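Local coordinates for V-type ATP synthase alpha chain (PDB 5BN3), which is the A subunit of a V-type rotary complex, built around a P-loop nucleotide-binding domain of the ATP synthase alpha/beta family that holds ADP and magnesium, at residues H180-Y190 with Y299-D310; A354-R362 with G371-V379. All coordinates share one frame; numbering follows the deposited sequence.

Contact 1. Residues H180-Y190 with Y299-D310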
loop_
_atom_site.group_PDB
_atom_site.type_symbol
_atom_site.label_atom_id
_atom_site.label_comp_id
_atom_site.label_asym_id
_atom_site.label_seq_id
_atom_site.Cartn_x
_atom_site.Cartn_y
_atom_site.Cartn_z
ATOM N N HIS A 180 23.784 21.030 40.931
ATOM C CA HIS A 180 22.456 20.660 41.412
ATOM C C HIS A 180 21.818 19.634 40.481
ATOM O O HIS A 180 22.229 19.490 39.328
ATOM C CB HIS A 180 21.552 21.886 41.593
ATOM C CG HIS A 180 21.108 22.520 40.310
ATOM N ND1 HIS A 180 21.888 23.415 39.614
ATOM C CD2 HIS A 180 19.950 22.405 39.615
ATOM C CE1 HIS A 180 21.236 23.817 38.534
ATOM N NE2 HIS A 180 20.060 23.220 38.512
ATOM N N GLU A 181 20.832 18.907 40.995
ATOM C CA GLU A 181 20.151 17.883 40.215
ATOM C C GLU A 181 18.881 18.443 39.591
ATOM O O GLU A 181 18.222 19.306 40.173
ATOM C CB GLU A 181 19.811 16.678 41.095
ATOM C CG GLU A 181 21.019 15.907 41.595
ATOM C CD GLU A 181 20.628 14.678 42.395
ATOM O OE1 GLU A 181 19.562 14.711 43.046
ATOM O OE2 GLU A 181 21.378 13.680 42.366
ATOM N N TRP A 182 18.536 17.950 38.405
ATOM C CA TRP A 182 17.326 18.395 37.727
ATOM C C TRP A 182 16.665 17.259 36.952
ATOM O O TRP A 182 17.344 16.501 36.258
ATOM C CB TRP A 182 17.640 19.561 36.786
ATOM C CG TRP A 182 16.416 20.210 36.245
ATOM C CD1 TRP A 182 15.789 19.927 35.068
ATOM C CD2 TRP A 182 15.656 21.248 36.869
ATOM N NE1 TRP A 182 14.685 20.732 34.917
ATOM C CE2 TRP A 182 14.582 21.552 36.011
ATOM C CE3 TRP A 182 15.780 21.953 38.069
ATOM C CZ2 TRP A 182 13.637 22.532 36.316
ATOM C CZ3 TRP A 182 14.845 22.922 38.371
ATOM C CH2 TRP A 182 13.787 23.204 37.499
ATOM N N PRO A 183 15.334 17.136 37.072
ATOM C CA PRO A 183 14.576 16.112 36.343
ATOM C C PRO A 183 14.635 16.369 34.838
ATOM O O PRO A 183 14.206 17.432 34.388
ATOM C CB PRO A 183 13.139 16.308 36.850
ATOM C CG PRO A 183 13.277 17.072 38.142
ATOM C CD PRO A 183 14.470 17.952 37.943
ATOM N N ILE A 184 15.146 15.408 34.074
ATOM C CA ILE A 184 15.361 15.601 32.641
ATOM C C ILE A 184 14.075 15.753 31.827
ATOM O O ILE A 184 14.096 16.315 30.732
ATOM C CB ILE A 184 16.223 14.470 32.033
ATOM C CG1 ILE A 184 15.543 13.111 32.215
ATOM C CG2 ILE A 184 17.616 14.469 32.643
ATOM C CD1 ILE A 184 16.295 11.966 31.563
ATOM N N ARG A 185 12.961 15.251 32.352
ATOM C CA ARG A 185 11.678 15.356 31.656
ATOM C C ARG A 185 11.010 16.708 31.876
ATOM O O ARG A 185 9.956 16.989 31.308
ATOM C CB ARG A 185 10.725 14.240 32.094
ATOM C CG ARG A 185 11.157 12.847 31.670
ATOM C CD ARG A 185 10.090 11.815 31.991
ATOM N NE ARG A 185 10.527 10.466 31.641
ATOM C CZ ARG A 185 10.412 9.936 30.427
ATOM N NH1 ARG A 185 9.870 10.642 29.444
ATOM N NH2 ARG A 185 10.840 8.704 30.195
ATOM N N LYS A 186 11.632 17.540 32.704
ATOM C CA LYS A 186 11.060 18.830 33.070
ATOM C C LYS A 186 11.876 19.963 32.464
ATOM O O LYS A 186 13.063 20.103 32.762
ATOM C CB LYS A 186 11.029 18.968 34.592
ATOM C CG LYS A 186 10.381 20.238 35.109
ATOM C CD LYS A 186 10.336 20.214 36.632
ATOM C CE LYS A 186 9.744 21.491 37.200
ATOM N NZ LYS A 186 9.753 21.484 38.690
ATOM N N PRO A 187 11.242 20.769 31.600
ATOM C CA PRO A 187 11.918 21.905 30.962
ATOM C C PRO A 187 12.384 22.920 31.999
ATOM O O PRO A 187 11.635 23.219 32.930
ATOM C CB PRO A 187 10.816 22.527 30.096
ATOM C CG PRO A 187 9.840 21.417 29.863
ATOM C CD PRO A 187 9.858 20.602 31.121
ATOM N N ARG A 188 13.601 23.434 31.850
ATOM C CA ARG A 188 14.125 24.413 32.797
ATOM C C ARG A 188 13.522 25.794 32.557
ATOM O O ARG A 188 13.479 26.271 31.421
ATOM C CB ARG A 188 15.657 24.459 32.742
ATOM C CG ARG A 188 16.317 23.199 33.298
ATOM C CD ARG A 188 17.836 23.233 33.177
ATOM N NE ARG A 188 18.430 24.387 33.852
ATOM C CZ ARG A 188 18.707 24.439 35.152
ATOM N NH1 ARG A 188 18.439 23.403 35.935
ATOM N NH2 ARG A 188 19.250 25.531 35.670
ATOM N N PRO A 189 13.057 26.439 33.637
ATOM C CA PRO A 189 12.357 27.727 33.560
ATOM C C PRO A 189 13.255 28.869 33.103
ATOM O O PRO A 189 14.478 28.808 33.248
ATOM C CB PRO A 189 11.917 27.971 35.008
ATOM C CG PRO A 189 12.911 27.219 35.831
ATOM C CD PRO A 189 13.221 25.984 35.029
ATOM N N TYR A 190 12.627 29.897 32.543
ATOM C CA TYR A 190 13.306 31.118 32.125
ATOM C C TYR A 190 12.305 32.253 32.266
ATOM O O TYR A 190 11.160 32.017 32.653
ATOM C CB TYR A 190 13.795 30.999 30.677
ATOM C CG TYR A 190 12.729 30.564 29.700
ATOM C CD1 TYR A 190 12.515 29.220 29.436
ATOM C CD2 TYR A 190 11.946 31.496 29.034
ATOM C CE1 TYR A 190 11.548 28.815 28.547
ATOM C CE2 TYR A 190 10.977 31.099 28.141
ATOM C CZ TYR A 190 10.782 29.758 27.902
ATOM O OH TYR A 190 9.817 29.357 27.012
ATOM N N TYR A 299 16.305 13.612 26.359
ATOM C CA TYR A 299 15.917 14.537 27.421
ATOM C C TYR A 299 17.133 15.017 28.207
ATOM O O TYR A 299 17.178 16.163 28.659
ATOM C CB TYR A 299 14.899 13.875 28.359
ATOM C CG TYR A 299 13.535 13.680 27.732
ATOM C CD1 TYR A 299 13.278 12.592 26.914
ATOM C CD2 TYR A 299 12.508 14.584 27.960
ATOM C CE1 TYR A 299 12.038 12.407 26.337
ATOM C CE2 TYR A 299 11.261 14.406 27.387
ATOM C CZ TYR A 299 11.034 13.316 26.576
ATOM O OH TYR A 299 9.799 13.131 26.001
ATOM N N LEU A 300 18.113 14.132 28.364
ATOM C CA LEU A 300 19.340 14.450 29.086
ATOM C C LEU A 300 20.116 15.565 28.396
ATOM O O LEU A 300 20.528 16.536 29.033
ATOM C CB LEU A 300 20.231 13.210 29.173
ATOM C CG LEU A 300 21.472 13.350 30.054
ATOM C CD1 LEU A 300 21.125 12.917 31.459
ATOM C CD2 LEU A 300 22.650 12.553 29.512
ATOM N N GLY A 301 20.317 15.416 27.089
ATOM C CA GLY A 301 21.068 16.391 26.317
ATOM C C GLY A 301 20.367 17.729 26.234
ATOM O O GLY A 301 21.010 18.779 26.237
ATOM N N ALA A 302 19.042 17.689 26.152
ATOM C CA ALA A 302 18.250 18.909 26.134
ATOM C C ALA A 302 18.374 19.649 27.461
ATOM O O ALA A 302 18.518 20.872 27.488
ATOM C CB ALA A 302 16.797 18.586 25.842
ATOM N N THR A 303 18.304 18.902 28.560
ATOM C CA THR A 303 18.404 19.479 29.900
ATOM C C THR A 303 19.756 20.145 30.138
ATOM O O THR A 303 19.826 21.255 30.673
ATOM C CB THR A 303 18.164 18.409 30.982
ATOM O OG1 THR A 303 16.840 17.881 30.840
ATOM C CG2 THR A 303 18.312 19.012 32.367
ATOM N N ILE A 304 20.828 19.462 29.744
ATOM C CA ILE A 304 22.173 20.017 29.848
ATOM C C ILE A 304 22.298 21.262 28.966
ATOM O O ILE A 304 22.940 22.243 29.349
ATOM C CB ILE A 304 23.235 18.964 29.458
ATOM C CG1 ILE A 304 23.225 17.806 30.462
ATOM C CG2 ILE A 304 24.615 19.590 29.384
ATOM C CD1 ILE A 304 24.154 16.657 30.092
ATOM N N GLY A 305 21.668 21.226 27.794
ATOM C CA GLY A 305 21.648 22.375 26.901
ATOM C C GLY A 305 20.973 23.578 27.525
ATOM O O GLY A 305 21.466 24.704 27.413
ATOM N N GLU A 306 19.841 23.337 28.180
ATOM C CA GLU A 306 19.114 24.393 28.872
ATOM C C GLU A 306 19.951 24.959 30.011
ATOM O O GLU A 306 19.908 26.156 30.282
ATOM C CB GLU A 306 17.796 23.852 29.433
ATOM C CG GLU A 306 16.735 23.531 28.396
ATOM C CD GLU A 306 15.490 22.940 29.026
ATOM O OE1 GLU A 306 15.626 22.187 30.016
ATOM O OE2 GLU A 306 14.376 23.229 28.540
ATOM N N TYR A 307 20.699 24.084 30.678
ATOM C CA TYR A 307 21.532 24.472 31.814
ATOM C C TYR A 307 22.590 25.498 31.423
ATOM O O TYR A 307 22.782 26.499 32.112
ATOM C CB TYR A 307 22.187 23.232 32.435
ATOM C CG TYR A 307 23.251 23.528 33.470
ATOM C CD1 TYR A 307 22.926 24.118 34.684
ATOM C CD2 TYR A 307 24.579 23.199 33.239
ATOM C CE1 TYR A 307 23.899 24.382 35.633
ATOM C CE2 TYR A 307 25.557 23.460 34.181
ATOM C CZ TYR A 307 25.209 24.050 35.374
ATOM O OH TYR A 307 26.180 24.310 36.313
ATOM N N PHE A 308 23.276 25.251 30.315
ATOM C CA PHE A 308 24.291 26.191 29.851
ATOM C C PHE A 308 23.649 27.432 29.236
ATOM O O PHE A 308 24.219 28.522 29.283
ATOM C CB PHE A 308 25.254 25.511 28.877
ATOM C CG PHE A 308 26.287 24.654 29.552
ATOM C CD1 PHE A 308 27.415 25.229 30.122
ATOM C CD2 PHE A 308 26.136 23.277 29.618
ATOM C CE1 PHE A 308 28.373 24.446 30.747
ATOM C CE2 PHE A 308 27.089 22.487 30.239
ATOM C CZ PHE A 308 28.210 23.074 30.807
ATOM N N ARG A 309 22.457 27.263 28.669
ATOM C CA ARG A 309 21.664 28.394 28.198
ATOM C C ARG A 309 21.336 29.331 29.358
ATOM O O ARG A 309 21.387 30.555 29.219
ATOM C CB ARG A 309 20.369 27.899 27.551
ATOM C CG ARG A 309 19.419 29.010 27.118
ATOM C CD ARG A 309 17.991 28.504 27.057
ATOM N NE ARG A 309 17.498 28.134 28.384
ATOM C CZ ARG A 309 16.336 27.533 28.614
ATOM N NH1 ARG A 309 15.534 27.223 27.604
ATOM N NH2 ARG A 309 15.978 27.235 29.855
ATOM N N ASP A 310 21.011 28.748 30.508
ATOM C CA ASP A 310 20.643 29.523 31.691
ATOM C C ASP A 310 21.810 30.339 32.254
ATOM O O ASP A 310 21.604 31.273 33.030
ATOM C CB ASP A 310 20.074 28.596 32.770
ATOM C CG ASP A 310 18.736 27.996 32.382
ATOM O OD1 ASP A 310 18.057 28.554 31.492
ATOM O OD2 ASP A 310 18.357 26.968 32.983
HETATM O O HOH W 1 13.302 25.462 28.492
HETATM O O HOH W 2 16.525 27.448 34.578
HETATM O O HOH W 3 16.674 30.502 32.507
#

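Contact 2. Residues A354-R362 with G371-V379. With MG (magnesium ion), chain L.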
loop_
_atom_site.group_PDB
_atom_site.type_symbol
_atom_site.label_atom_id
_atom_site.label_comp_id
_atom_site.label_asym_id
_atom_site.label_seq_id
_atom_site.Cartn_x
_atom_site.Cartn_y
_atom_site.Cartn_z
ATOM N N ALA A 354 7.570 17.062 20.190
ATOM C CA ALA A 354 7.425 18.452 20.599
ATOM C C ALA A 354 8.088 18.721 21.947
ATOM O O ALA A 354 8.636 19.797 22.163
ATOM C CB ALA A 354 5.962 18.834 20.645
ATOM N N GLU A 355 8.038 17.746 22.852
ATOM C CA GLU A 355 8.686 17.886 24.158
ATOM C C GLU A 355 10.191 18.117 24.026
ATOM O O GLU A 355 10.819 18.690 24.913
ATOM C CB GLU A 355 8.411 16.657 25.035
ATOM C CG GLU A 355 6.975 16.548 25.533
ATOM C CD GLU A 355 6.734 15.296 26.360
ATOM O OE1 GLU A 355 7.717 14.600 26.703
ATOM O OE2 GLU A 355 5.559 15.003 26.667
ATOM N N PHE A 356 10.761 17.669 22.912
ATOM C CA PHE A 356 12.171 17.895 22.618
ATOM C C PHE A 356 12.388 19.255 21.951
ATOM O O PHE A 356 13.068 20.123 22.500
ATOM C CB PHE A 356 12.702 16.765 21.731
ATOM C CG PHE A 356 14.140 16.924 21.328
ATOM C CD1 PHE A 356 15.124 17.136 22.282
ATOM C CD2 PHE A 356 14.510 16.841 19.994
ATOM C CE1 PHE A 356 16.453 17.272 21.912
ATOM C CE2 PHE A 356 15.835 16.976 19.616
ATOM C CZ PHE A 356 16.809 17.193 20.577
ATOM N N TYR A 357 11.794 19.446 20.777
ATOM C CA TYR A 357 12.048 20.643 19.972
ATOM C C TYR A 357 11.556 21.954 20.587
ATOM O O TYR A 357 12.121 23.013 20.321
ATOM C CB TYR A 357 11.478 20.468 18.559
ATOM C CG TYR A 357 12.240 19.465 17.725
ATOM C CD1 TYR A 357 13.488 19.774 17.206
ATOM C CD2 TYR A 357 11.710 18.213 17.454
ATOM C CE1 TYR A 357 14.187 18.864 16.444
ATOM C CE2 TYR A 357 12.403 17.296 16.691
ATOM C CZ TYR A 357 13.641 17.629 16.189
ATOM O OH TYR A 357 14.337 16.722 15.429
ATOM N N GLU A 358 10.511 21.892 21.408
ATOM C CA GLU A 358 9.984 23.099 22.042
ATOM C C GLU A 358 10.919 23.644 23.122
ATOM O O GLU A 358 10.686 24.725 23.663
ATOM C CB GLU A 358 8.593 22.849 22.610
ATOM N N ARG A 359 11.973 22.896 23.432
ATOM C CA ARG A 359 12.976 23.346 24.395
ATOM C C ARG A 359 13.974 24.301 23.754
ATOM O O ARG A 359 14.696 25.009 24.450
ATOM C CB ARG A 359 13.729 22.154 24.986
ATOM C CG ARG A 359 12.900 21.234 25.868
ATOM C CD ARG A 359 13.802 20.571 26.891
ATOM N NE ARG A 359 13.165 19.455 27.581
ATOM C CZ ARG A 359 13.621 18.920 28.709
ATOM N NH1 ARG A 359 14.707 19.414 29.288
ATOM N NH2 ARG A 359 12.981 17.905 29.267
ATOM N N SER A 360 14.023 24.312 22.426
ATOM C CA SER A 360 14.912 25.225 21.718
ATOM C C SER A 360 14.394 26.644 21.876
ATOM O O SER A 360 13.259 26.852 22.310
ATOM C CB SER A 360 14.988 24.869 20.234
ATOM O OG SER A 360 13.761 25.148 19.584
ATOM N N GLY A 361 15.224 27.623 21.541
ATOM C CA GLY A 361 14.795 29.006 21.601
ATOM C C GLY A 361 15.813 29.923 22.239
ATOM O O GLY A 361 16.681 29.479 22.992
ATOM N N ARG A 362 15.705 31.207 21.920
ATOM C CA ARG A 362 16.512 32.238 22.550
ATOM C C ARG A 362 15.678 32.865 23.663
ATOM O O ARG A 362 14.512 33.208 23.451
ATOM C CB ARG A 362 16.902 33.288 21.509
ATOM C CG ARG A 362 17.766 34.417 22.031
ATOM C CD ARG A 362 18.318 35.239 20.879
ATOM N NE ARG A 362 17.751 36.583 20.824
ATOM C CZ ARG A 362 18.258 37.630 21.464
ATOM N NH1 ARG A 362 19.339 37.489 22.218
ATOM N NH2 ARG A 362 17.680 38.816 21.354
ATOM N N GLY A 371 20.400 33.903 26.609
ATOM C CA GLY A 371 20.966 32.617 26.246
ATOM C C GLY A 371 20.150 32.006 25.126
ATOM O O GLY A 371 18.994 32.380 24.926
ATOM N N SER A 372 20.743 31.070 24.391
ATOM C CA SER A 372 20.038 30.422 23.290
ATOM C C SER A 372 20.324 28.927 23.248
ATOM O O SER A 372 21.440 28.492 23.536
ATOM C CB SER A 372 20.420 31.061 21.951
ATOM O OG SER A 372 21.593 30.470 21.413
ATOM N N LEU A 373 19.310 28.142 22.899
ATOM C CA LEU A 373 19.505 26.720 22.646
ATOM C C LEU A 373 19.040 26.401 21.234
ATOM O O LEU A 373 17.855 26.512 20.916
ATOM C CB LEU A 373 18.756 25.862 23.671
ATOM C CG LEU A 373 18.780 24.349 23.444
ATOM C CD1 LEU A 373 20.205 23.863 23.264
ATOM C CD2 LEU A 373 18.122 23.618 24.602
ATOM N N THR A 374 19.991 26.021 20.389
ATOM C CA THR A 374 19.712 25.691 18.998
ATOM C C THR A 374 19.722 24.168 18.840
ATOM O O THR A 374 20.626 23.495 19.335
ATOM C CB THR A 374 20.760 26.348 18.076
ATOM O OG1 THR A 374 20.892 27.738 18.416
ATOM C CG2 THR A 374 20.350 26.221 16.624
ATOM N N ILE A 375 18.713 23.616 18.169
ATOM C CA ILE A 375 18.577 22.162 18.081
ATOM C C ILE A 375 18.564 21.649 16.647
ATOM O O ILE A 375 17.723 22.047 15.841
ATOM C CB ILE A 375 17.306 21.667 18.807
ATOM C CG1 ILE A 375 17.417 21.937 20.310
ATOM C CG2 ILE A 375 17.091 20.182 18.568
ATOM C CD1 ILE A 375 16.195 21.507 21.098
ATOM N N ILE A 376 19.504 20.759 16.340
ATOM C CA ILE A 376 19.563 20.121 15.032
ATOM C C ILE A 376 19.236 18.637 15.187
ATOM O O ILE A 376 19.968 17.907 15.856
ATOM C CB ILE A 376 20.962 20.265 14.393
ATOM C CG1 ILE A 376 21.449 21.716 14.473
ATOM C CG2 ILE A 376 20.944 19.782 12.948
ATOM C CD1 ILE A 376 20.566 22.702 13.737
ATOM N N GLY A 377 18.138 18.196 14.578
ATOM C CA GLY A 377 17.726 16.806 14.671
ATOM C C GLY A 377 17.842 16.049 13.361
ATOM O O GLY A 377 17.161 16.362 12.385
ATOM N N ALA A 378 18.710 15.045 13.338
ATOM C CA ALA A 378 18.819 14.168 12.178
ATOM C C ALA A 378 17.657 13.177 12.176
ATOM O O ALA A 378 17.201 12.738 13.234
ATOM C CB ALA A 378 20.141 13.435 12.190
ATOM N N VAL A 379 17.164 12.841 10.988
ATOM C CA VAL A 379 16.073 11.881 10.853
ATOM C C VAL A 379 16.474 10.804 9.853
ATOM O O VAL A 379 17.098 11.104 8.836
ATOM C CB VAL A 379 14.768 12.560 10.380
ATOM C CG1 VAL A 379 13.597 11.594 10.489
ATOM C CG2 VAL A 379 14.485 13.802 11.195
HETATM MG MG MG L . 22.195 28.596 20.182
#

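Contact 1. Residues H180-Y190 with Y299-D310
Arg188 and Asp310 form a salt bridge, with NE of Arg188 2.7 Å from OD2 of Asp310 and approaching almost in line with the C-O bond; NH2 adds a weak second bond. A bend at chi3 (58°) turns Arg188 NH1 to His180 NE2, 3.0 Å away and in the imidazole plane; the two sound bonds, from NE and NH1, limit the rotation of the guanidinium, with CD1 of Tyr307 over one of its faces. Asp310 OD1 takes NE and NH2 of Arg309 side-on, and that NH2 also reaches Arg188 O at 3.1 Å. On the backbone side, Arg188 N donates to Glu306 OE1 (3.0 Å, 160°) from above the carboxylate plane.

The loop leaving strand 180-183, which pairs with strand 68-71, thereby lies along helix 293-309 and is anchored on the nucleotide-binding domain.

Apolar packing falls to Ile184, whose CB is 4.0 Å from Tyr299 CB and whose CG2 meets Leu300 CD1. Trp182 CD1 touches Thr303 CG2 at 3.8 Å. Arg185 NH1 sits above one face of the Tyr299 ring, a long, at most weak cation-pi contact; the salt bridges of this arginine are with Glu34 (NE) and Glu295 (NH2).

Contact 2. Residues A354-R362 with G371-V379
Tyr357 O is gripped twice, by the backbone N and by the hydroxyl of Ser360, at the type I turn that carries the chain from helix 349-357 onto the strand facing Leu373. Ser360 OG lies 2.8 Å from Tyr357 O and meets it nearly in line with the carbonyl, at a C=O...OG angle of 170°. OG reaches there because it stands between the backbone N and the carbonyl carbon (chi1 69°).

What follows is a beta hairpin of strands 361-364 and 370-379, the longer of which also pairs in parallel with strands 218-222 and 314-320 in the central sheet of the P-loop domain. Gly361 and Leu373 make a hydrogen-bonded antiparallel pair. Gly361 N is 2.9 Å from Leu373 O and lies in the carbonyl plane, whereas Leu373 N, 3.0 Å from Gly361 O, comes from above it. Arg362 and Ser372 form the neighbouring non-hydrogen-bonded pair, where CA-H groups face the carbonyls of Gly371 and Gly361.

Further along, Ile375 wedges between the turn and the end of the helix. Its CG2 packs 3.6 Å from Phe356 CE2 and 3.8 Å from Tyr357 CE1, while CD1 rests against Ser360 CB and over the rim of one Phe356 face. The two aromatic side chains support each other, with Phe356 CD2 above the centre of the Tyr357 ring. Beyond them Tyr357 OH lies 3.5 Å from CA of Gly377.

On the strand face turned away from Leu373 and Ile375, a magnesium ion is bound at a site that also includes Val315. Ser372 OG coordinates it at 2.3 Å, and Thr374 OG1, which is also hydrogen-bonded with the backbone N of Gly216, does so at 2.4 Å.

In the fold
The two contacts follow each other along the chain, contact 1 closing before contact 2 opens, yet their centres lie only 12 Å apart. Contact 1 sets strand 180-183 and its following loop on helix 293-309; contact 2 sets the end of helix 349-357 and strand 361-364 on strand 370-379, whose Leu373 packs on Glu306. Arg359 joins them: NH1 forms a salt bridge with Glu306 and a hydrogen bond with Thr303, and NH2 lies 2.4 Å from Ile184 O, a bond too short to be taken at face value. Tyr299 OH probably bonds to Glu355 OE1, 2.6 Å away. Around Arg359, the loop after strand 180-183 meets both the helix and the hairpin of the nucleotide-binding domain.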